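PDB 4EIV: deoxyribose-phosphate aldolase from Toxoplasma gondii, which belongs to the aldolases and folds as a closed parallel beta/alpha barrel of the TIM type, packed as a two-chain assembly. Local coordinates for residues I17-L27 against L279-D287; E39-K49 against F66-L74. All blocks are in the same frame, centred on the assembly; numbering follows the deposited sequence. Where two conformers were deposited one is given.

Contact 1 (I17-L27 against L279-D287); sequences IYKQFTSRTLL and LRDCYESWD
Leu-27 and Leu-279 lie alongside each other, pointing opposite ways, where the helix ahead of the first strand of this TIM barrel, 17-27, lies against the last barrel helix, 273-284. The chain's two ends thus meet outside the barrel, the helix axes 8.1 Å apart at closest and their N-to-C directions 130° apart. Packing is tight toward the barrel. Leu-27 CD2 rests 3.8 Å from Leu-279 CB, and its other methyl reaches Tyr-283 CB. Leu-26 lies nearly perpendicular to Leu-279, and both leucines also touch helix 243-257. Over one face of the Arg-280 guanidinium sits Leu-27 CD2, while NH1 of that group bonds to the carbonyl of Pro-55. Beside these, Arg-24 turns at chi2 (64°), which lays CD over the Tyr-283 ring, 4.0 Å from its centroid in a CH-pi contact; a water joins Arg-24 NE to Tyr-283 OH.

Toward the chain termini the contact is mixed. Cys-282 has its side chain about 2 Å from a bound beta-mercaptoethanol, nearest atoms. Ile-17 CD1 still makes an apolar contact with Trp-286 CD1 at 3.7 Å, and the indole NE1 is held by Asp-248 of the second subunit. The Gln-20 amide stands steeply to the indole, with OE1 at the ring edge. The looser, wetter part lies at solvent-exposed Ser-285. Gln-20 NE2 donates to Ser-285 OG at 2.9 Å, nearly straight and close to the amide plane, and gives its other hydrogen to a water that donates to Ser-285 O. The Ser-285 hydroxyl OG in turn donates to Cys-282 O at 2.6 Å.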
loop_
_atom_site.group_PDB
_atom_site.type_symbol
_atom_site.label_atom_id
_atom_site.label_comp_id
_atom_site.label_asym_id
_atom_site.label_seq_id
_atom_site.Cartn_x
_atom_site.Cartn_y
_atom_site.Cartn_z
ATOM N N ILE A 17 -8.859 16.179 3.216
ATOM C CA ILE A 17 -8.039 15.039 3.590
ATOM C C ILE A 17 -8.003 13.944 2.496
ATOM O O ILE A 17 -7.009 13.254 2.333
ATOM C CB ILE A 17 -8.523 14.486 4.963
ATOM C CG1 ILE A 17 -7.551 13.419 5.500
ATOM C CG2 ILE A 17 -9.960 13.941 4.888
ATOM C CD1 ILE A 17 -6.138 13.875 5.701
ATOM N N TYR A 18 -9.097 13.797 1.763
ATOM C CA TYR A 18 -9.226 12.801 0.721
ATOM C C TYR A 18 -8.305 13.084 -0.458
ATOM O O TYR A 18 -7.651 12.176 -0.967
ATOM C CB TYR A 18 -10.682 12.670 0.294
ATOM C CG TYR A 18 -11.593 12.410 1.477
ATOM C CD1 TYR A 18 -11.536 11.196 2.152
ATOM C CD2 TYR A 18 -12.515 13.365 1.906
ATOM C CE1 TYR A 18 -12.344 10.931 3.240
ATOM C CE2 TYR A 18 -13.339 13.103 3.003
ATOM C CZ TYR A 18 -13.245 11.875 3.645
ATOM O OH TYR A 18 -14.060 11.597 4.712
ATOM N N LYS A 19 -8.250 14.344 -0.877
ATOM C CA LYS A 19 -7.341 14.733 -1.947
ATOM C C LYS A 19 -5.895 14.596 -1.464
ATOM O O LYS A 19 -5.043 14.151 -2.212
ATOM C CB LYS A 19 -7.633 16.159 -2.428
ATOM C CG LYS A 19 -8.965 16.280 -3.152
ATOM C CD LYS A 19 -9.322 17.729 -3.484
ATOM C CE LYS A 19 -10.656 17.861 -4.212
ATOM N NZ LYS A 19 -11.091 19.279 -4.305
ATOM N N GLN A 20 -5.634 15.002 -0.220
ATOM C CA GLN A 20 -4.291 14.898 0.353
ATOM C C GLN A 20 -3.808 13.459 0.409
ATOM O O GLN A 20 -2.666 13.189 0.044
ATOM C CB GLN A 20 -4.254 15.556 1.733
ATOM C CG GLN A 20 -4.444 17.073 1.673
ATOM C CD GLN A 20 -4.907 17.692 2.982
ATOM O OE1 GLN A 20 -5.315 17.002 3.908
ATOM N NE2 GLN A 20 -4.834 19.017 3.053
ATOM N N PHE A 21 -4.691 12.535 0.783
ATOM C CA PHE A 21 -4.316 11.127 0.843
ATOM C C PHE A 21 -4.068 10.563 -0.561
ATOM O O PHE A 21 -3.116 9.832 -0.803
ATOM C CB PHE A 21 -5.371 10.288 1.582
ATOM C CG PHE A 21 -5.164 8.815 1.410
ATOM C CD1 PHE A 21 -4.022 8.201 1.876
ATOM C CD2 PHE A 21 -6.093 8.051 0.715
ATOM C CE1 PHE A 21 -3.826 6.834 1.646
ATOM C CE2 PHE A 21 -5.909 6.733 0.488
ATOM C CZ PHE A 21 -4.782 6.111 0.929
ATOM N N THR A 22 -4.932 10.921 -1.491
ATOM C CA THR A 22 -4.788 10.460 -2.872
ATOM C C THR A 22 -3.497 11.000 -3.453
ATOM O O THR A 22 -2.750 10.248 -4.098
ATOM C CB THR A 22 -6.012 10.870 -3.717
ATOM O OG1 THR A 22 -7.176 10.327 -3.103
ATOM C CG2 THR A 22 -5.905 10.359 -5.162
ATOM N N SER A 23 -3.209 12.279 -3.219
ATOM C CA SER A 23 -1.958 12.874 -3.709
ATOM C C SER A 23 -0.740 12.158 -3.134
ATOM O O SER A 23 0.199 11.841 -3.865
ATOM C CB SER A 23 -1.881 14.348 -3.330
ATOM O OG SER A 23 -2.894 15.105 -3.960
ATOM N N ARG A 24 -0.769 11.893 -1.828
ATOM C CA ARG A 24 0.354 11.215 -1.163
ATOM C C ARG A 24 0.588 9.823 -1.737
ATOM O O ARG A 24 1.719 9.392 -1.944
ATOM C CB ARG A 24 0.137 11.150 0.347
ATOM C CG ARG A 24 1.262 10.423 1.093
ATOM C CD ARG A 24 2.591 11.141 0.966
ATOM N NE ARG A 24 3.704 10.400 1.550
ATOM C CZ ARG A 24 4.522 9.592 0.886
ATOM N NH1 ARG A 24 4.339 9.333 -0.412
ATOM N NH2 ARG A 24 5.526 9.026 1.524
ATOM N N THR A 25 -0.513 9.119 -1.974
ATOM C CA THR A 25 -0.478 7.812 -2.585
ATOM C C THR A 25 0.144 7.869 -3.983
ATOM O O THR A 25 1.004 7.071 -4.324
ATOM C CB THR A 25 -1.909 7.237 -2.675
ATOM O OG1 THR A 25 -2.432 7.022 -1.355
ATOM C CG2 THR A 25 -1.924 5.903 -3.427
ATOM N N LEU A 26 -0.317 8.799 -4.796
ATOM C CA LEU A 26 0.235 8.947 -6.144
ATOM C C LEU A 26 1.731 9.301 -6.137
ATOM O O LEU A 26 2.461 8.828 -6.990
ATOM C CB LEU A 26 -0.612 9.944 -6.959
ATOM C CG LEU A 26 -1.997 9.415 -7.361
ATOM C CD1 LEU A 26 -2.892 10.522 -7.807
ATOM C CD2 LEU A 26 -1.904 8.304 -8.419
ATOM N N LEU A 27 2.171 10.131 -5.196
ATOM C CA LEU A 27 3.596 10.478 -5.110
ATOM C C LEU A 27 4.426 9.209 -4.922
ATOM O O LEU A 27 5.509 9.080 -5.468
ATOM C CB LEU A 27 3.892 11.463 -3.981
ATOM C CG LEU A 27 3.379 12.892 -4.171
ATOM C CD1 LEU A 27 3.500 13.664 -2.857
ATOM C CD2 LEU A 27 4.130 13.625 -5.320
ATOM N N LEU A 279 0.354 17.348 -7.512
ATOM C CA LEU A 279 0.339 16.346 -6.453
ATOM C C LEU A 279 1.052 16.866 -5.214
ATOM O O LEU A 279 0.526 16.774 -4.099
ATOM C CB LEU A 279 1.016 15.057 -6.911
ATOM C CG LEU A 279 0.363 14.298 -8.071
ATOM C CD1 LEU A 279 1.224 13.095 -8.455
ATOM C CD2 LEU A 279 -1.054 13.859 -7.739
ATOM N N ARG A 280 2.245 17.418 -5.413
ATOM C CA ARG A 280 3.049 17.865 -4.291
ATOM C C ARG A 280 2.401 19.049 -3.575
ATOM O O ARG A 280 2.384 19.101 -2.334
ATOM C CB ARG A 280 4.498 18.135 -4.701
ATOM C CG ARG A 280 5.371 18.103 -3.478
ATOM C CD ARG A 280 6.829 18.101 -3.753
ATOM N NE ARG A 280 7.408 16.881 -4.322
ATOM C CZ ARG A 280 7.581 15.724 -3.683
ATOM N NH1 ARG A 280 7.066 15.491 -2.473
ATOM N NH2 ARG A 280 8.219 14.755 -4.295
ATOM N N ASP A 281 1.829 19.982 -4.335
ATOM C CA ASP A 281 1.126 21.114 -3.743
ATOM C C ASP A 281 -0.037 20.642 -2.868
ATOM O O ASP A 281 -0.268 21.168 -1.774
ATOM C CB ASP A 281 0.655 22.091 -4.828
ATOM C CG ASP A 281 1.824 22.847 -5.495
ATOM O OD1 ASP A 281 2.994 22.709 -5.059
ATOM O OD2 ASP A 281 1.575 23.580 -6.471
ATOM N N CYS A 282 -0.757 19.635 -3.347
ATOM C CA CYS A 282 -1.883 19.088 -2.618
ATOM C C CYS A 282 -1.416 18.447 -1.312
ATOM O O CYS A 282 -1.941 18.746 -0.239
ATOM C CB CYS A 282 -2.611 18.061 -3.476
ATOM S SG CYS A 282 -4.085 17.384 -2.684
ATOM N N TYR A 283 -0.431 17.562 -1.403
ATOM C CA TYR A 283 0.093 16.904 -0.221
ATOM C C TYR A 283 0.639 17.871 0.821
ATOM O O TYR A 283 0.389 17.712 2.031
ATOM C CB TYR A 283 1.180 15.891 -0.569
ATOM C CG TYR A 283 1.869 15.408 0.669
ATOM C CD1 TYR A 283 1.190 14.616 1.587
ATOM C CD2 TYR A 283 3.173 15.803 0.972
ATOM C CE1 TYR A 283 1.790 14.204 2.761
ATOM C CE2 TYR A 283 3.790 15.389 2.150
ATOM C CZ TYR A 283 3.086 14.590 3.041
ATOM O OH TYR A 283 3.678 14.148 4.190
ATOM N N GLU A 284 1.347 18.896 0.354
ATOM C CA GLU A 284 1.944 19.871 1.265
ATOM C C GLU A 284 0.918 20.694 2.040
ATOM O O GLU A 284 1.275 21.347 3.007
ATOM C CB GLU A 284 2.954 20.752 0.522
ATOM C CG GLU A 284 4.217 19.972 0.162
ATOM C CD GLU A 284 5.202 20.748 -0.679
ATOM O OE1 GLU A 284 4.917 21.919 -1.022
ATOM O OE2 GLU A 284 6.276 20.179 -0.991
ATOM N N SER A 285 -0.346 20.663 1.634
ATOM C CA SER A 285 -1.390 21.350 2.389
ATOM C C SER A 285 -1.843 20.567 3.637
ATOM O O SER A 285 -2.553 21.112 4.479
ATOM C CB SER A 285 -2.587 21.699 1.501
ATOM O OG SER A 285 -3.317 20.571 1.067
ATOM N N TRP A 286 -1.437 19.302 3.762
ATOM C CA TRP A 286 -1.775 18.504 4.937
ATOM C C TRP A 286 -0.891 18.903 6.134
ATOM O O TRP A 286 0.321 19.056 5.986
ATOM C CB TRP A 286 -1.603 17.011 4.616
ATOM C CG TRP A 286 -1.871 16.116 5.784
ATOM C CD1 TRP A 286 -3.086 15.852 6.356
ATOM C CD2 TRP A 286 -0.907 15.368 6.536
ATOM N NE1 TRP A 286 -2.936 14.994 7.416
ATOM C CE2 TRP A 286 -1.610 14.687 7.555
ATOM C CE3 TRP A 286 0.481 15.218 6.460
ATOM C CZ2 TRP A 286 -0.972 13.853 8.476
ATOM C CZ3 TRP A 286 1.108 14.389 7.379
ATOM C CH2 TRP A 286 0.380 13.724 8.374
ATOM N N ASP A 287 -1.501 19.059 7.311
ATOM C CA ASP A 287 -0.780 19.441 8.538
ATOM C C ASP A 287 -0.279 18.192 9.274
ATOM O O ASP A 287 -1.074 17.418 9.822
ATOM C CB ASP A 287 -1.710 20.264 9.448
ATOM C CG ASP A 287 -1.012 20.810 10.697
ATOM O OD1 ASP A 287 0.228 20.679 10.838
ATOM O OD2 ASP A 287 -1.729 21.392 11.542
HETATM O O HOH W 1 -5.719 21.003 4.949
HETATM O O HOH W 2 3.560 11.307 4.260
#

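Contact 2 (E39-K49 against F66-L74); sequences ETNESVAAVCK and FVRFIRQEL
In two successive beta/alpha units of the TIM barrel, the outer helices 41-52 and 67-74 pack through a stacked amide and ring, Asn-41 on Phe-69. The planes are only 4° apart, and Asn-41 CG comes within 3.4 Å of Phe-69 CE1. Leu-74 CB covers the opposite face of that ring, so the aromatic is sandwiched between the neighbouring helix and its own. A wider pi-type turn brings Leu-74 round: Phe-69 O accepts from both Glu-73 N and Leu-74 N. With CG anti to the backbone N (chi1 169°), the ring reaches across to the first turn of helix 41-52, where Asn-41 O lies 3.4 Å from Phe-69 CE2.

The same amide meets Phe-66 quite differently. Here the planes are 82° apart and Asn-41 OD1 sits at the ring edge, 3.3 Å from Phe-66 CE1, where the slightly positive ring hydrogens would probably favour an oxygen. Over a face of Phe-66 comes Val-44 CG2, 4.0 Å from the centroid as a CH-pi contact. A capping box opens helix 41-52: Thr-40 OG1 accepts from Ser-43 N, and Ser-43 OG accepts from Thr-40 N.

Deeper in, the chemistry is apolar. Val-44 CG1 touches Ile-70 CG1 at 3.8 Å, Cys-48 SG lies near Ile-70 CD1, and the two methyls of Leu-74 divide between neighbours, CD1 on Ala-45 CB (3.7 Å) and CD2 on Cys-48 CB. Ile-70 and Cys-48 also reach strand 59-62. Adjacent outer helices thus pack on each other and on the strand between them, as in the helical shell of a TIM barrel.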
loop_
_atom_site.group_PDB
_atom_site.type_symbol
_atom_site.label_atom_id
_atom_site.label_comp_id
_atom_site.label_asym_id
_atom_site.label_seq_id
_atom_site.Cartn_x
_atom_site.Cartn_y
_atom_site.Cartn_z
ATOM N N GLU A 39 15.169 19.038 -23.788
ATOM C CA GLU A 39 15.611 19.156 -22.401
ATOM C C GLU A 39 17.043 19.692 -22.328
ATOM O O GLU A 39 17.848 19.509 -23.249
ATOM C CB GLU A 39 15.571 17.821 -21.657
ATOM C CG GLU A 39 14.252 17.090 -21.663
ATOM C CD GLU A 39 13.082 17.864 -21.088
ATOM O OE1 GLU A 39 13.272 18.708 -20.179
ATOM O OE2 GLU A 39 11.947 17.544 -21.501
ATOM N N THR A 40 17.335 20.337 -21.202
ATOM C CA THR A 40 18.642 20.900 -20.893
ATOM C C THR A 40 18.983 20.509 -19.464
ATOM O O THR A 40 18.118 20.010 -18.737
ATOM C CB THR A 40 18.616 22.448 -20.948
ATOM O OG1 THR A 40 17.639 22.937 -20.019
ATOM C CG2 THR A 40 18.286 22.955 -22.347
ATOM N N ASN A 41 20.222 20.745 -19.044
ATOM C CA ASN A 41 20.597 20.505 -17.642
ATOM C C ASN A 41 19.650 21.243 -16.707
ATOM O O ASN A 41 19.226 20.698 -15.685
ATOM C CB ASN A 41 22.021 20.972 -17.358
ATOM C CG ASN A 41 23.075 20.048 -17.932
ATOM O OD1 ASN A 41 22.771 18.967 -18.436
ATOM N ND2 ASN A 41 24.325 20.474 -17.857
ATOM N N GLU A 42 19.303 22.472 -17.092
ATOM C CA GLU A 42 18.434 23.333 -16.298
ATOM C C GLU A 42 17.017 22.771 -16.168
ATOM O O GLU A 42 16.448 22.753 -15.069
ATOM C CB GLU A 42 18.397 24.760 -16.885
ATOM C CG GLU A 42 19.701 25.585 -16.730
ATOM C CD GLU A 42 20.891 25.121 -17.590
ATOM O OE1 GLU A 42 22.037 25.373 -17.153
ATOM O OE2 GLU A 42 20.704 24.537 -18.687
ATOM N N SER A 43 16.449 22.291 -17.272
ATOM C CA SER A 43 15.088 21.741 -17.216
ATOM C C SER A 43 15.068 20.436 -16.432
ATOM O O SER A 43 14.139 20.187 -15.650
ATOM C CB SER A 43 14.484 21.557 -18.610
ATOM O OG SER A 43 15.146 20.545 -19.340
ATOM N N VAL A 44 16.093 19.610 -16.632
ATOM C CA VAL A 44 16.195 18.343 -15.917
ATOM C C VAL A 44 16.390 18.597 -14.417
ATOM O O VAL A 44 15.742 17.960 -13.589
ATOM C CB VAL A 44 17.295 17.430 -16.519
ATOM C CG1 VAL A 44 17.553 16.209 -15.642
ATOM C CG2 VAL A 44 16.906 17.009 -17.931
ATOM N N ALA A 45 17.242 19.558 -14.072
ATOM C CA ALA A 45 17.458 19.894 -12.672
ATOM C C ALA A 45 16.149 20.334 -12.014
ATOM O O ALA A 45 15.855 19.937 -10.892
ATOM C CB ALA A 45 18.516 20.996 -12.536
ATOM N N ALA A 46 15.365 21.158 -12.711
ATOM C CA ALA A 46 14.116 21.681 -12.138
ATOM C C ALA A 46 13.132 20.555 -11.813
ATOM O O ALA A 46 12.522 20.517 -10.749
ATOM C CB ALA A 46 13.474 22.703 -13.082
ATOM N N VAL A 47 13.006 19.617 -12.735
ATOM C CA VAL A 47 12.115 18.481 -12.542
ATOM C C VAL A 47 12.611 17.611 -11.388
ATOM O O VAL A 47 11.830 17.199 -10.525
ATOM C CB VAL A 47 12.020 17.660 -13.844
ATOM C CG1 VAL A 47 11.376 16.328 -13.593
ATOM C CG2 VAL A 47 11.275 18.458 -14.909
ATOM N N CYS A 48 13.910 17.330 -11.379
ATOM C CA CYS A 48 14.508 16.485 -10.348
ATOM C C CYS A 48 14.368 17.032 -8.938
ATOM O O CYS A 48 14.182 16.269 -7.998
ATOM C CB CYS A 48 15.986 16.216 -10.639
ATOM S SG CYS A 48 16.242 15.062 -11.990
ATOM N N LYS A 49 14.459 18.348 -8.796
ATOM C CA LYS A 49 14.336 18.972 -7.486
ATOM C C LYS A 49 12.957 18.754 -6.877
ATOM O O LYS A 49 12.848 18.450 -5.687
ATOM C CB LYS A 49 14.688 20.450 -7.583
ATOM C CG LYS A 49 16.185 20.656 -7.749
ATOM C CD LYS A 49 16.553 22.071 -8.138
ATOM C CE LYS A 49 18.040 22.180 -8.444
ATOM N NZ LYS A 49 18.425 23.525 -8.962
ATOM N N PHE A 66 21.085 12.345 -20.239
ATOM C CA PHE A 66 21.038 13.060 -18.951
ATOM C C PHE A 66 21.251 12.206 -17.708
ATOM O O PHE A 66 21.210 12.736 -16.599
ATOM C CB PHE A 66 19.747 13.896 -18.836
ATOM C CG PHE A 66 19.746 15.087 -19.740
ATOM C CD1 PHE A 66 20.445 16.229 -19.387
ATOM C CD2 PHE A 66 19.101 15.060 -20.960
ATOM C CE1 PHE A 66 20.493 17.322 -20.219
ATOM C CE2 PHE A 66 19.143 16.168 -21.808
ATOM C CZ PHE A 66 19.846 17.297 -21.431
ATOM N N VAL A 67 21.545 10.918 -17.873
ATOM C CA VAL A 67 21.760 10.018 -16.732
ATOM C C VAL A 67 22.981 10.453 -15.910
ATOM O O VAL A 67 22.888 10.649 -14.694
ATOM C CB VAL A 67 21.883 8.527 -17.169
ATOM C CG1 VAL A 67 22.199 7.613 -15.994
ATOM C CG2 VAL A 67 20.593 8.059 -17.881
ATOM N N ARG A 68 24.130 10.614 -16.572
ATOM C CA ARG A 68 25.352 11.021 -15.880
ATOM C C ARG A 68 25.204 12.390 -15.235
ATOM O O ARG A 68 25.711 12.607 -14.128
ATOM C CB ARG A 68 26.559 11.007 -16.822
ATOM C CG ARG A 68 27.866 11.434 -16.155
ATOM C CD ARG A 68 29.044 11.161 -17.053
ATOM N NE ARG A 68 29.159 9.730 -17.284
ATOM C CZ ARG A 68 29.872 8.887 -16.535
ATOM N NH1 ARG A 68 30.567 9.325 -15.497
ATOM N NH2 ARG A 68 29.886 7.589 -16.836
ATOM N N PHE A 69 24.531 13.311 -15.920
ATOM C CA PHE A 69 24.282 14.635 -15.360
ATOM C C PHE A 69 23.613 14.535 -13.999
ATOM O O PHE A 69 24.082 15.126 -13.025
ATOM C CB PHE A 69 23.422 15.500 -16.282
ATOM C CG PHE A 69 22.936 16.762 -15.626
ATOM C CD1 PHE A 69 23.825 17.785 -15.302
ATOM C CD2 PHE A 69 21.595 16.918 -15.295
ATOM C CE1 PHE A 69 23.374 18.940 -14.687
ATOM C CE2 PHE A 69 21.142 18.067 -14.688
ATOM C CZ PHE A 69 22.027 19.079 -14.381
ATOM N N ILE A 70 22.541 13.763 -13.926
ATOM C CA ILE A 70 21.823 13.606 -12.663
ATOM C C ILE A 70 22.670 12.916 -11.579
ATOM O O ILE A 70 22.760 13.397 -10.434
ATOM C CB ILE A 70 20.518 12.803 -12.865
ATOM C CG1 ILE A 70 19.537 13.600 -13.724
ATOM C CG2 ILE A 70 19.911 12.467 -11.490
ATOM C CD1 ILE A 70 18.359 12.764 -14.241
ATOM N N ARG A 71 23.312 11.810 -11.955
ATOM C CA ARG A 71 24.052 10.967 -11.023
ATOM C C ARG A 71 25.429 11.445 -10.566
ATOM O O ARG A 71 25.882 11.075 -9.476
ATOM C CB ARG A 71 24.164 9.547 -11.579
ATOM C CG ARG A 71 22.863 8.768 -11.456
ATOM C CD ARG A 71 22.649 8.384 -9.995
ATOM N NE ARG A 71 21.423 7.640 -9.733
ATOM C CZ ARG A 71 20.333 8.099 -9.105
ATOM N NH1 ARG A 71 20.247 9.342 -8.624
ATOM N NH2 ARG A 71 19.312 7.277 -8.933
ATOM N N GLN A 72 26.144 12.179 -11.410
ATOM C CA GLN A 72 27.495 12.635 -11.056
ATOM C C GLN A 72 27.632 14.114 -10.776
ATOM O O GLN A 72 28.515 14.515 -10.018
ATOM C CB GLN A 72 28.487 12.317 -12.171
ATOM C CG GLN A 72 29.090 10.939 -12.136
ATOM C CD GLN A 72 30.355 10.883 -12.968
ATOM O OE1 GLN A 72 30.510 11.635 -13.939
ATOM N NE2 GLN A 72 31.272 9.995 -12.599
ATOM N N GLU A 73 26.793 14.930 -11.432
ATOM C CA GLU A 73 26.879 16.404 -11.361
ATOM C C GLU A 73 25.776 17.115 -10.570
ATOM O O GLU A 73 26.080 17.817 -9.610
ATOM C CB GLU A 73 26.950 17.004 -12.773
ATOM C CG GLU A 73 27.136 18.524 -12.776
ATOM C CD GLU A 73 27.364 19.107 -14.162
ATOM O OE1 GLU A 73 27.686 18.343 -15.099
ATOM O OE2 GLU A 73 27.233 20.341 -14.311
ATOM N N LEU A 74 24.510 16.953 -10.963
ATOM C CA LEU A 74 23.392 17.580 -10.239
ATOM C C LEU A 74 23.422 17.317 -8.734
ATOM O O LEU A 74 23.116 18.209 -7.936
ATOM C CB LEU A 74 22.065 17.083 -10.809
ATOM C CG LEU A 74 20.787 17.678 -10.204
ATOM C CD1 LEU A 74 20.767 19.196 -10.272
ATOM C CD2 LEU A 74 19.572 17.083 -10.923
#

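Both contacts join helices on the outside of one barrel, and both are only partly buried, yet they hold different elements. Contact 1 pairs the two ends of the chain, separated by 251 residues, and contact 2 sits nested within that loop, pairing helices with a single strand between them. Their centres are about 25 Å apart and they do not touch. Place shows in the chemistry: contact 1, within reach of the second subunit, combines leucine packing with a direct side-chain hydrogen bond and bridging waters. In contact 2, which no other chain of the assembly touches, aromatic faces and an edge, an amide stack and aliphatic groups do the joining.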